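Local coordinates for trehalose-6-phosphate phosphatase-related protein (Thermoplasma acidophilum, PDB 1U02) that removes the phosphate group from trehalose 6-phosphate in a magnesium-dependent reaction, releasing free trehalose, at residues 64-68 with 155-161; 47-51 with 110-114; 10-14 with 212-216. All blocks are in the same frame, centred on the assembly; numbering follows the deposited sequence.

Contact 1: residues 64-68 with 155-161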
ATOM      1  N   CYS A  64      -2.322   6.520   2.235  1.00 12.02           N
ATOM      2  CA  CYS A  64      -3.075   5.388   1.688  1.00 11.45           C
ATOM      3  C   CYS A  64      -3.484   5.552   0.231  1.00 13.41           C
ATOM      4  O   CYS A  64      -3.361   6.637  -0.336  1.00 13.03           O
ATOM      5  CB  CYS A  64      -4.319   5.148   2.546  1.00 11.43           C
ATOM      6  SG  CYS A  64      -3.922   4.803   4.284  1.00 13.38           S
ATOM      7  N   TYR A  65      -3.971   4.464  -0.367  1.00 11.57           N
ATOM      8  CA  TYR A  65      -4.395   4.468  -1.770  1.00 12.16           C
ATOM      9  C   TYR A  65      -3.276   5.012  -2.662  1.00 14.10           C
ATOM     10  O   TYR A  65      -3.536   5.739  -3.627  1.00 11.94           O
ATOM     11  CB  TYR A  65      -5.642   5.341  -1.960  1.00 12.45           C
ATOM     12  CG  TYR A  65      -6.884   4.903  -1.213  1.00 12.93           C
ATOM     13  CD1 TYR A  65      -7.515   3.696  -1.513  1.00 12.89           C
ATOM     14  CD2 TYR A  65      -7.464   5.724  -0.247  1.00 13.16           C
ATOM     15  CE1 TYR A  65      -8.696   3.318  -0.876  1.00 12.56           C
ATOM     16  CE2 TYR A  65      -8.648   5.358   0.399  1.00 14.29           C
ATOM     17  CZ  TYR A  65      -9.259   4.156   0.076  1.00 13.58           C
ATOM     18  OH  TYR A  65     -10.444   3.814   0.677  1.00 11.20           O
ATOM     19  N   HIS A  66      -2.036   4.667  -2.334  1.00 14.36           N
ATOM     20  CA  HIS A  66      -0.884   5.124  -3.108  1.00 14.59           C
ATOM     21  C   HIS A  66      -0.795   6.650  -3.158  1.00 14.67           C
ATOM     22  O   HIS A  66      -0.162   7.215  -4.055  1.00 14.34           O
ATOM     23  CB  HIS A  66      -0.944   4.556  -4.534  1.00 15.74           C
ATOM     24  CG  HIS A  66      -0.681   3.082  -4.609  1.00 16.93           C
ATOM     25  ND1 HIS A  66       0.588   2.550  -4.558  1.00 19.69           N
ATOM     26  CD2 HIS A  66      -1.528   2.029  -4.704  1.00 17.85           C
ATOM     27  CE1 HIS A  66       0.513   1.231  -4.619  1.00 18.75           C
ATOM     28  NE2 HIS A  66      -0.761   0.890  -4.707  1.00 18.47           N
ATOM     29  N   GLY A  67      -1.432   7.309  -2.192  1.00 13.75           N
ATOM     30  CA  GLY A  67      -1.392   8.763  -2.136  1.00 15.06           C
ATOM     31  C   GLY A  67      -2.706   9.515  -2.280  1.00 14.83           C
ATOM     32  O   GLY A  67      -2.741  10.720  -2.039  1.00 13.81           O
ATOM     33  N   ALA A  68      -3.790   8.835  -2.650  1.00 14.24           N
ATOM     34  CA  ALA A  68      -5.076   9.513  -2.823  1.00 13.51           C
ATOM     35  C   ALA A  68      -5.648  10.072  -1.521  1.00 14.60           C
ATOM     36  O   ALA A  68      -6.383  11.058  -1.531  1.00 15.06           O
ATOM     37  CB  ALA A  68      -6.087   8.568  -3.467  1.00 13.46           C
ATOM     38  N   ARG A 155      -8.652   2.439  -9.399  1.00 13.15           N
ATOM     39  CA  ARG A 155      -8.309   3.451  -8.420  1.00 13.26           C
ATOM     40  C   ARG A 155      -8.396   4.866  -8.983  1.00 12.85           C
ATOM     41  O   ARG A 155      -8.748   5.063 -10.148  1.00 11.61           O
ATOM     42  CB  ARG A 155      -6.897   3.170  -7.898  1.00 15.46           C
ATOM     43  CG  ARG A 155      -5.838   3.182  -8.986  1.00 14.91           C
ATOM     44  CD  ARG A 155      -4.482   2.663  -8.510  1.00 16.82           C
ATOM     45  NE  ARG A 155      -3.427   3.041  -9.450  1.00 22.38           N
ATOM     46  CZ  ARG A 155      -2.148   2.688  -9.349  1.00 24.19           C
ATOM     47  NH1 ARG A 155      -1.738   1.929  -8.341  1.00 19.95           N
ATOM     48  NH2 ARG A 155      -1.273   3.115 -10.252  1.00 26.44           N
ATOM     49  N   VAL A 156      -8.081   5.848  -8.143  1.00 12.12           N
ATOM     50  CA  VAL A 156      -8.111   7.250  -8.553  1.00 13.73           C
ATOM     51  C   VAL A 156      -6.985   7.511  -9.558  1.00 13.64           C
ATOM     52  O   VAL A 156      -5.831   7.160  -9.317  1.00 13.05           O
ATOM     53  CB  VAL A 156      -7.936   8.191  -7.329  1.00 13.53           C
ATOM     54  CG1 VAL A 156      -7.790   9.638  -7.797  1.00 15.60           C
ATOM     55  CG2 VAL A 156      -9.135   8.062  -6.402  1.00 14.21           C
ATOM     56  N   PRO A 157      -7.307   8.126 -10.706  1.00 14.39           N
ATOM     57  CA  PRO A 157      -6.265   8.398 -11.699  1.00 16.43           C
ATOM     58  C   PRO A 157      -5.096   9.227 -11.143  1.00 15.69           C
ATOM     59  O   PRO A 157      -5.295  10.149 -10.352  1.00 16.42           O
ATOM     60  CB  PRO A 157      -7.023   9.145 -12.800  1.00 17.86           C
ATOM     61  CG  PRO A 157      -8.414   8.568 -12.708  1.00 17.30           C
ATOM     62  CD  PRO A 157      -8.635   8.523 -11.208  1.00 15.83           C
ATOM     63  N   GLY A 158      -3.879   8.871 -11.544  1.00 16.68           N
ATOM     64  CA  GLY A 158      -2.704   9.618 -11.127  1.00 17.54           C
ATOM     65  C   GLY A 158      -2.062   9.345  -9.777  1.00 19.43           C
ATOM     66  O   GLY A 158      -1.065   9.992  -9.452  1.00 19.34           O
ATOM     67  N   VAL A 159      -2.590   8.411  -8.989  1.00 18.63           N
ATOM     68  CA  VAL A 159      -1.977   8.146  -7.684  1.00 20.62           C
ATOM     69  C   VAL A 159      -0.522   7.714  -7.861  1.00 19.14           C
ATOM     70  O   VAL A 159      -0.193   6.986  -8.793  1.00 20.81           O
ATOM     71  CB  VAL A 159      -2.757   7.066  -6.897  1.00 21.02           C
ATOM     72  CG1 VAL A 159      -4.161   7.577  -6.592  1.00 23.64           C
ATOM     73  CG2 VAL A 159      -2.825   5.768  -7.690  1.00 21.33           C
ATOM     74  N   ASN A 160       0.343   8.162  -6.955  1.00 20.03           N
ATOM     75  CA  ASN A 160       1.770   7.857  -7.035  1.00 19.48           C
ATOM     76  C   ASN A 160       2.443   7.875  -5.651  1.00 19.36           C
ATOM     77  O   ASN A 160       2.554   8.932  -5.030  1.00 17.56           O
ATOM     78  CB  ASN A 160       2.433   8.900  -7.946  1.00 22.03           C
ATOM     79  CG  ASN A 160       3.872   8.567  -8.279  1.00 23.34           C
ATOM     80  OD1 ASN A 160       4.697   8.351  -7.393  1.00 23.63           O
ATOM     81  ND2 ASN A 160       4.182   8.533  -9.569  1.00 28.00           N
ATOM     82  N   LYS A 161       2.888   6.714  -5.172  1.00 19.28           N
ATOM     83  CA  LYS A 161       3.560   6.634  -3.870  1.00 20.11           C
ATOM     84  C   LYS A 161       4.734   7.603  -3.778  1.00 19.50           C
ATOM     85  O   LYS A 161       4.880   8.322  -2.788  1.00 17.73           O
ATOM     86  CB  LYS A 161       4.105   5.230  -3.608  1.00 22.17           C
ATOM     87  CG  LYS A 161       3.167   4.261  -2.919  1.00 23.94           C
ATOM     88  CD  LYS A 161       3.901   2.945  -2.669  1.00 23.39           C
ATOM     89  CE  LYS A 161       3.026   1.921  -1.964  1.00 26.56           C
ATOM     90  NZ  LYS A 161       3.728   0.609  -1.862  1.00 24.84           N
TER

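Contact 2: residues 47-51 with 110-114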
ATOM      1  N   ARG A  47      -3.495   0.253   0.444  1.00 12.71           N
ATOM      2  CA  ARG A  47      -4.642  -0.069   1.293  1.00 11.46           C
ATOM      3  C   ARG A  47      -5.332   1.229   1.702  1.00 11.87           C
ATOM      4  O   ARG A  47      -4.776   2.312   1.536  1.00 12.24           O
ATOM      5  CB  ARG A  47      -4.186  -0.779   2.570  1.00 11.44           C
ATOM      6  CG  ARG A  47      -3.469  -2.101   2.368  1.00 14.97           C
ATOM      7  CD  ARG A  47      -4.436  -3.271   2.279  1.00 14.56           C
ATOM      8  NE  ARG A  47      -3.718  -4.533   2.413  1.00 14.81           N
ATOM      9  CZ  ARG A  47      -4.291  -5.711   2.625  1.00 11.51           C
ATOM     10  NH1 ARG A  47      -5.608  -5.804   2.732  1.00  9.60           N
ATOM     11  NH2 ARG A  47      -3.533  -6.798   2.737  1.00 11.60           N
ATOM     12  N   SER A  48      -6.539   1.105   2.245  1.00 10.23           N
ATOM     13  CA  SER A  48      -7.307   2.254   2.706  1.00 10.31           C
ATOM     14  C   SER A  48      -6.935   2.553   4.158  1.00 12.30           C
ATOM     15  O   SER A  48      -6.308   1.737   4.833  1.00 11.49           O
ATOM     16  CB  SER A  48      -8.802   1.939   2.653  1.00 11.01           C
ATOM     17  OG  SER A  48      -9.099   0.849   3.520  1.00 11.42           O
ATOM     18  N   PRO A  49      -7.324   3.737   4.657  1.00 13.64           N
ATOM     19  CA  PRO A  49      -7.022   4.108   6.042  1.00 14.60           C
ATOM     20  C   PRO A  49      -7.795   3.190   6.988  1.00 13.17           C
ATOM     21  O   PRO A  49      -7.325   2.865   8.077  1.00 12.62           O
ATOM     22  CB  PRO A  49      -7.513   5.553   6.143  1.00 14.13           C
ATOM     23  CG  PRO A  49      -7.516   6.038   4.735  1.00 18.72           C
ATOM     24  CD  PRO A  49      -7.971   4.848   3.940  1.00 15.59           C
ATOM     25  N   GLU A  50      -8.989   2.777   6.570  1.00 13.53           N
ATOM     26  CA  GLU A  50      -9.797   1.898   7.406  1.00 14.70           C
ATOM     27  C   GLU A  50      -9.077   0.560   7.584  1.00 13.41           C
ATOM     28  O   GLU A  50      -9.121  -0.030   8.662  1.00 13.65           O
ATOM     29  CB  GLU A  50     -11.185   1.663   6.789  1.00 17.01           C
ATOM     30  CG  GLU A  50     -12.090   2.888   6.735  1.00 21.08           C
ATOM     31  CD  GLU A  50     -11.574   3.962   5.793  1.00 23.14           C
ATOM     32  OE1 GLU A  50     -11.245   3.627   4.637  1.00 19.39           O
ATOM     33  OE2 GLU A  50     -11.503   5.141   6.205  1.00 27.19           O
ATOM     34  N   GLU A  51      -8.418   0.081   6.530  1.00 12.03           N
ATOM     35  CA  GLU A  51      -7.691  -1.184   6.604  1.00 14.16           C
ATOM     36  C   GLU A  51      -6.460  -1.098   7.502  1.00 12.85           C
ATOM     37  O   GLU A  51      -6.299  -1.894   8.424  1.00 13.04           O
ATOM     38  CB  GLU A  51      -7.259  -1.648   5.208  1.00 11.82           C
ATOM     39  CG  GLU A  51      -8.374  -2.269   4.390  1.00 15.39           C
ATOM     40  CD  GLU A  51      -7.948  -2.578   2.966  1.00 16.79           C
ATOM     41  OE1 GLU A  51      -7.653  -1.622   2.221  1.00 16.99           O
ATOM     42  OE2 GLU A  51      -7.904  -3.776   2.593  1.00 17.82           O
ATOM     43  N   ARG A 110     -13.990  -4.150  -1.593  1.00 16.06           N
ATOM     44  CA  ARG A 110     -14.491  -2.793  -1.709  1.00 18.43           C
ATOM     45  C   ARG A 110     -13.823  -1.827  -0.745  1.00 17.48           C
ATOM     46  O   ARG A 110     -13.626  -2.145   0.425  1.00 16.64           O
ATOM     47  CB  ARG A 110     -16.002  -2.784  -1.465  1.00 20.14           C
ATOM     48  CG  ARG A 110     -16.625  -1.404  -1.479  1.00 23.36           C
ATOM     49  CD  ARG A 110     -18.093  -1.482  -1.102  1.00 26.82           C
ATOM     50  NE  ARG A 110     -18.780  -0.210  -1.291  1.00 30.54           N
ATOM     51  CZ  ARG A 110     -20.093  -0.044  -1.153  1.00 33.53           C
ATOM     52  NH1 ARG A 110     -20.862  -1.076  -0.822  1.00 33.01           N
ATOM     53  NH2 ARG A 110     -20.636   1.152  -1.347  1.00 34.37           N
ATOM     54  N   LYS A 111     -13.477  -0.646  -1.251  1.00 17.59           N
ATOM     55  CA  LYS A 111     -12.864   0.401  -0.440  1.00 14.52           C
ATOM     56  C   LYS A 111     -13.460   1.724  -0.916  1.00 12.67           C
ATOM     57  O   LYS A 111     -13.966   1.806  -2.032  1.00 11.44           O
ATOM     58  CB  LYS A 111     -11.345   0.386  -0.615  1.00 15.71           C
ATOM     59  CG  LYS A 111     -10.762  -0.964  -0.230  1.00 18.70           C
ATOM     60  CD  LYS A 111      -9.305  -1.119  -0.549  1.00 19.14           C
ATOM     61  CE  LYS A 111      -8.906  -2.574  -0.326  1.00 19.06           C
ATOM     62  NZ  LYS A 111      -7.445  -2.779  -0.322  1.00 17.47           N
ATOM     63  N   ASN A 112     -13.408   2.758  -0.083  1.00 12.23           N
ATOM     64  CA  ASN A 112     -13.984   4.041  -0.473  1.00 12.84           C
ATOM     65  C   ASN A 112     -13.395   4.645  -1.745  1.00 12.76           C
ATOM     66  O   ASN A 112     -14.111   5.295  -2.511  1.00 11.37           O
ATOM     67  CB  ASN A 112     -13.871   5.052   0.671  1.00 14.59           C
ATOM     68  CG  ASN A 112     -14.683   4.647   1.880  1.00 16.47           C
ATOM     69  OD1 ASN A 112     -15.759   4.072   1.745  1.00 19.26           O
ATOM     70  ND2 ASN A 112     -14.180   4.959   3.069  1.00 19.56           N
ATOM     71  N   LEU A 113     -12.103   4.441  -1.980  1.00 11.80           N
ATOM     72  CA  LEU A 113     -11.477   5.003  -3.176  1.00 12.52           C
ATOM     73  C   LEU A 113     -10.810   3.972  -4.077  1.00 12.34           C
ATOM     74  O   LEU A 113      -9.872   4.288  -4.813  1.00 13.25           O
ATOM     75  CB  LEU A 113     -10.467   6.089  -2.790  1.00 11.07           C
ATOM     76  CG  LEU A 113     -11.121   7.338  -2.173  1.00 12.17           C
ATOM     77  CD1 LEU A 113     -10.057   8.311  -1.670  1.00 11.88           C
ATOM     78  CD2 LEU A 113     -12.018   8.004  -3.218  1.00 13.43           C
ATOM     79  N   ALA A 114     -11.302   2.742  -4.032  1.00 11.57           N
ATOM     80  CA  ALA A 114     -10.744   1.694  -4.879  1.00 11.25           C
ATOM     81  C   ALA A 114     -11.535   0.409  -4.742  1.00 11.32           C
ATOM     82  O   ALA A 114     -12.163   0.162  -3.714  1.00 13.38           O
ATOM     83  CB  ALA A 114      -9.275   1.432  -4.510  1.00 11.35           C
TER
HETATM   84  O   HOH W   1     -12.657   2.085   2.721  1.00 16.36           O
HETATM   85  O   HOH W   2     -11.332   5.301   2.694  1.00 19.75           O

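Contact 3: residues 10-14 with 212-216. With NA (sodium ion), chain C.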
ATOM      1  N   GLY A  10       3.963  -7.174   2.028  1.00 14.41           N
ATOM      2  CA  GLY A  10       5.201  -7.657   1.447  1.00 14.76           C
ATOM      3  C   GLY A  10       6.429  -6.974   2.014  1.00 15.49           C
ATOM      4  O   GLY A  10       7.555  -7.328   1.661  1.00 15.90           O
ATOM      5  N   THR A  11       6.219  -5.994   2.889  1.00 14.73           N
ATOM      6  CA  THR A  11       7.321  -5.260   3.497  1.00 13.31           C
ATOM      7  C   THR A  11       7.371  -5.480   5.011  1.00 13.44           C
ATOM      8  O   THR A  11       8.408  -5.866   5.554  1.00 13.83           O
ATOM      9  CB  THR A  11       7.211  -3.757   3.167  1.00 13.33           C
ATOM     10  OG1 THR A  11       7.304  -3.586   1.744  1.00 15.06           O
ATOM     11  CG2 THR A  11       8.334  -2.969   3.839  1.00 15.67           C
ATOM     12  N   LEU A  12       6.252  -5.237   5.689  1.00 12.80           N
ATOM     13  CA  LEU A  12       6.173  -5.439   7.133  1.00 13.30           C
ATOM     14  C   LEU A  12       5.454  -6.752   7.440  1.00 12.78           C
ATOM     15  O   LEU A  12       5.643  -7.347   8.500  1.00 16.09           O
ATOM     16  CB  LEU A  12       5.437  -4.274   7.804  1.00 12.00           C
ATOM     17  CG  LEU A  12       6.081  -2.893   7.621  1.00 14.25           C
ATOM     18  CD1 LEU A  12       5.276  -1.838   8.378  1.00 12.01           C
ATOM     19  CD2 LEU A  12       7.523  -2.925   8.127  1.00 13.10           C
ATOM     20  N   VAL A  13       4.613  -7.185   6.511  1.00 12.86           N
ATOM     21  CA  VAL A  13       3.881  -8.440   6.650  1.00 14.13           C
ATOM     22  C   VAL A  13       4.056  -9.171   5.324  1.00 13.60           C
ATOM     23  O   VAL A  13       4.344  -8.549   4.302  1.00 13.98           O
ATOM     24  CB  VAL A  13       2.366  -8.210   6.915  1.00 14.41           C
ATOM     25  CG1 VAL A  13       2.172  -7.506   8.248  1.00 15.40           C
ATOM     26  CG2 VAL A  13       1.751  -7.392   5.784  1.00 15.28           C
ATOM     27  N   PRO A  14       3.904 -10.501   5.323  1.00 15.33           N
ATOM     28  CA  PRO A  14       4.063 -11.245   4.076  1.00 15.19           C
ATOM     29  C   PRO A  14       2.850 -11.108   3.159  1.00 15.45           C
ATOM     30  O   PRO A  14       1.755 -10.748   3.598  1.00 13.12           O
ATOM     31  CB  PRO A  14       4.243 -12.682   4.557  1.00 15.78           C
ATOM     32  CG  PRO A  14       3.332 -12.736   5.747  1.00 16.24           C
ATOM     33  CD  PRO A  14       3.621 -11.412   6.450  1.00 15.92           C
ATOM     34  N   TYR A 212      10.111  -9.774   4.748  1.00 17.43           N
ATOM     35  CA  TYR A 212       9.564  -8.933   5.805  1.00 16.45           C
ATOM     36  C   TYR A 212      10.216  -9.259   7.145  1.00 16.85           C
ATOM     37  O   TYR A 212      10.334  -8.395   8.009  1.00 15.60           O
ATOM     38  CB  TYR A 212       8.042  -9.110   5.895  1.00 16.87           C
ATOM     39  CG  TYR A 212       7.604 -10.386   6.554  1.00 17.14           C
ATOM     40  CD1 TYR A 212       7.287 -10.413   7.911  1.00 19.13           C
ATOM     41  CD2 TYR A 212       7.528 -11.577   5.834  1.00 18.30           C
ATOM     42  CE1 TYR A 212       6.903 -11.593   8.535  1.00 20.31           C
ATOM     43  CE2 TYR A 212       7.148 -12.764   6.453  1.00 18.95           C
ATOM     44  CZ  TYR A 212       6.837 -12.762   7.801  1.00 21.37           C
ATOM     45  OH  TYR A 212       6.450 -13.926   8.425  1.00 23.47           O
ATOM     46  N   ILE A 213      10.640 -10.508   7.318  1.00 17.21           N
ATOM     47  CA  ILE A 213      11.292 -10.912   8.557  1.00 17.22           C
ATOM     48  C   ILE A 213      12.609 -10.147   8.724  1.00 17.35           C
ATOM     49  O   ILE A 213      12.887  -9.597   9.794  1.00 16.55           O
ATOM     50  CB  ILE A 213      11.567 -12.423   8.556  1.00 18.28           C
ATOM     51  CG1 ILE A 213      10.238 -13.176   8.504  1.00 19.75           C
ATOM     52  CG2 ILE A 213      12.371 -12.816   9.794  1.00 17.25           C
ATOM     53  CD1 ILE A 213      10.371 -14.661   8.250  1.00 21.82           C
ATOM     54  N   GLU A 214      13.412 -10.092   7.664  1.00 18.68           N
ATOM     55  CA  GLU A 214      14.684  -9.370   7.731  1.00 18.58           C
ATOM     56  C   GLU A 214      14.396  -7.872   7.861  1.00 17.47           C
ATOM     57  O   GLU A 214      15.094  -7.150   8.579  1.00 16.57           O
ATOM     58  CB  GLU A 214      15.520  -9.634   6.474  1.00 21.66           C
ATOM     59  CG  GLU A 214      17.009  -9.356   6.662  1.00 26.72           C
ATOM     60  CD  GLU A 214      17.815  -9.505   5.373  1.00 29.31           C
ATOM     61  OE1 GLU A 214      17.486 -10.393   4.557  1.00 28.23           O
ATOM     62  OE2 GLU A 214      18.788  -8.741   5.187  1.00 30.75           O
HETATM   63  N   MSE A 215      13.365  -7.407   7.162  1.00 14.56           N
HETATM   64  CA  MSE A 215      12.990  -6.003   7.224  1.00 16.53           C
HETATM   65  C   MSE A 215      12.673  -5.622   8.672  1.00 15.61           C
HETATM   66  O   MSE A 215      13.098  -4.573   9.155  1.00 16.87           O
HETATM   67  CB  MSE A 215      11.766  -5.740   6.346  1.00 17.72           C
HETATM   68  CG  MSE A 215      11.325  -4.288   6.296  1.00 17.76           C
HETATM   69 SE   MSE A 215      12.621  -3.117   5.420  1.00 25.41          SE
HETATM   70  CE  MSE A 215      13.064  -2.019   6.924  1.00 24.59           C
ATOM     71  N   ARG A 216      11.923  -6.476   9.359  1.00 16.39           N
ATOM     72  CA  ARG A 216      11.569  -6.211  10.748  1.00 17.71           C
ATOM     73  C   ARG A 216      12.822  -6.163  11.619  1.00 19.28           C
ATOM     74  O   ARG A 216      12.912  -5.374  12.560  1.00 18.10           O
ATOM     75  CB  ARG A 216      10.637  -7.294  11.280  1.00 16.13           C
ATOM     76  CG  ARG A 216       9.241  -7.257  10.690  1.00 17.43           C
ATOM     77  CD  ARG A 216       8.318  -8.203  11.431  1.00 14.60           C
ATOM     78  NE  ARG A 216       6.973  -8.214  10.868  1.00 14.56           N
ATOM     79  CZ  ARG A 216       5.968  -8.924  11.369  1.00 13.02           C
ATOM     80  NH1 ARG A 216       6.165  -9.674  12.442  1.00 13.74           N
ATOM     81  NH2 ARG A 216       4.767  -8.884  10.802  1.00 11.98           N
TER
HETATM   82 NA    NA C 241      -0.492  -9.047   2.957  1.00 28.18          NA
HETATM   83  O   HOH W   3      -1.237 -10.233   0.848  1.00 17.60           O

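Contact 1: residues 64-68 with 155-161
Arg155 closes strand 151-155 and reaches back to the loop at 64-68. Its NH1 lies over one face of the His66 ring, 3.6 Å from His66 CD2. Its NE is held by a salt bridge to Glu144 on the neighbouring strand 144-147. Val156 follows and opens a type II beta turn that runs to Val159. Its CG2 touches Ala68 CB at 4.3 Å. Gly158, at the third position of this turn, has a positive phi of 83°, as the type II geometry expects there. Val159 brings the chain back to the other loop. Its CG1 packs on Ala68 CB at 3.8 Å and lies 3.5 Å from Tyr65 O. Its CG2 meets His66 CB at 3.9 Å. The backbone then passes close under His66, with Asn160 N 3.1 Å from His66 O. The side chain of Asn160 turns to the helix that follows and caps it through Ser163 N. Gly67 has phi 118°, where a CB would be jammed against the carbonyl O of His66; it would also point toward this segment, about 3.5 Å from Asn160 O. Lys161 starts helix 161-169. Its CG packs 3.5 Å from His66 ND1. The extended chain beyond carries NZ into the active site, where it forms salt bridges with Asp7 and Asp183. Asp7 is the likely nucleophile and a magnesium ligand. A lysine at the start of a helix, paired with the nucleophilic aspartate, is consistent with the conserved lysine of HAD phosphatases. Here the chain returns from the antiparallel sheet of the smaller domain to the HAD active site.

Contact 2: residues 47-51 with 110-114
A salt-bridge network of Arg47, Glu51 and Lys111 links the HAD core to the smaller antiparallel sheet near the active site. Lys111 NZ donates to Glu51 OE1 at 2.8 Å and more weakly to Glu51 OE2 at 3.1 Å. Arg47 NH1 lies 3.1 Å from the same Glu51 OE2, so one carboxylate holds two positive charges. The strongest partner of Arg47 is the magnesium ligand Asp9, which ties the network to the metal site. Glu51 also belongs to a capping box. Ser48 N donates to Glu51 OE1 at 2.9 Å, and Glu51 N donates to Ser48 OG at 3.2 Å. The start of the helix thus fixes the carboxylate that meets Lys111. The long side chain of Lys111 passes Ser48, with the two CB atoms 4.4 Å apart. Further out, two waters join Glu50 to Asn112. Water 1 lies 2.8 Å from Glu50 OE1 and 3.0 Å from Asn112 N. Water 2 lies 2.6 Å from Glu50 OE1 and 2.9 Å from Asn112 ND2. The contact sets the N terminus of helix 49-55 against the tight turn between strands 107-111 and 114-118. Tyr65 touches both sides, and helix 86-96 packs on Asn112 and Leu113.

Contact 3: residues 10-14 with 212-216
A single backbone oxygen, Leu12 O, takes two hydrogen bonds from one arginine. Arg216 NE and Arg216 NH2 each lie 2.9 Å from Leu12 O. The oxygen sits at the edge of the guanidinium, near its plane. Arg216 NH1 makes a salt bridge with Asp25, so the group is held on two sides. Tyr212 stands one helical turn earlier. Pro14 CD lies over the face of its ring in a CH-pi contact, 3.7 Å from the ring centroid. Pro14 CB is also 3.5 Å from Tyr212 CE2. Thr11 O has no hydrogen-bonding partner and meets carbon atoms instead. It makes a CA-H...O contact with Tyr212 CA at 3.3 Å and lies 3.4 Å from CG of the selenomethionine Met215. The loop also serves the active site. Thr11, in a pattern that fits the HAD DxDx(T/V) motif, bonds through OG1 to Asp7. Pro14 O binds a sodium ion at 2.9 Å, which Asp9, Ser22 and a water also ligate. The loop follows strand 3-7 and rests on the first turn of the C-terminal helix 212-229. Leu28 of helix 26-38 touches Leu12, Val13 and Arg216. Strand 194-198 meets Thr11 and Met215 through Val198.

The chain enters the core through strand 3-7 and passes at once through 10-14. That loop waits for 212-216, so contact 3 closes nearly the whole chain. Contacts 1 and 2 are nested inside it. Segment 47-51 comes next, then 64-68, then 110-114 closes contact 2 and 155-161 closes contact 1. These two loops cross. They also touch, with Tyr65 N 3.0 Å from Arg47 O. Both join the core to the antiparallel sheet of the smaller domain, contact 1 where the chain returns to the core, contact 2 at hairpin 107-118. Contact 3 lies on the other side of the chain's centre, about 22 Å from either by centres, and ties the active-site loop to the C-terminal helix.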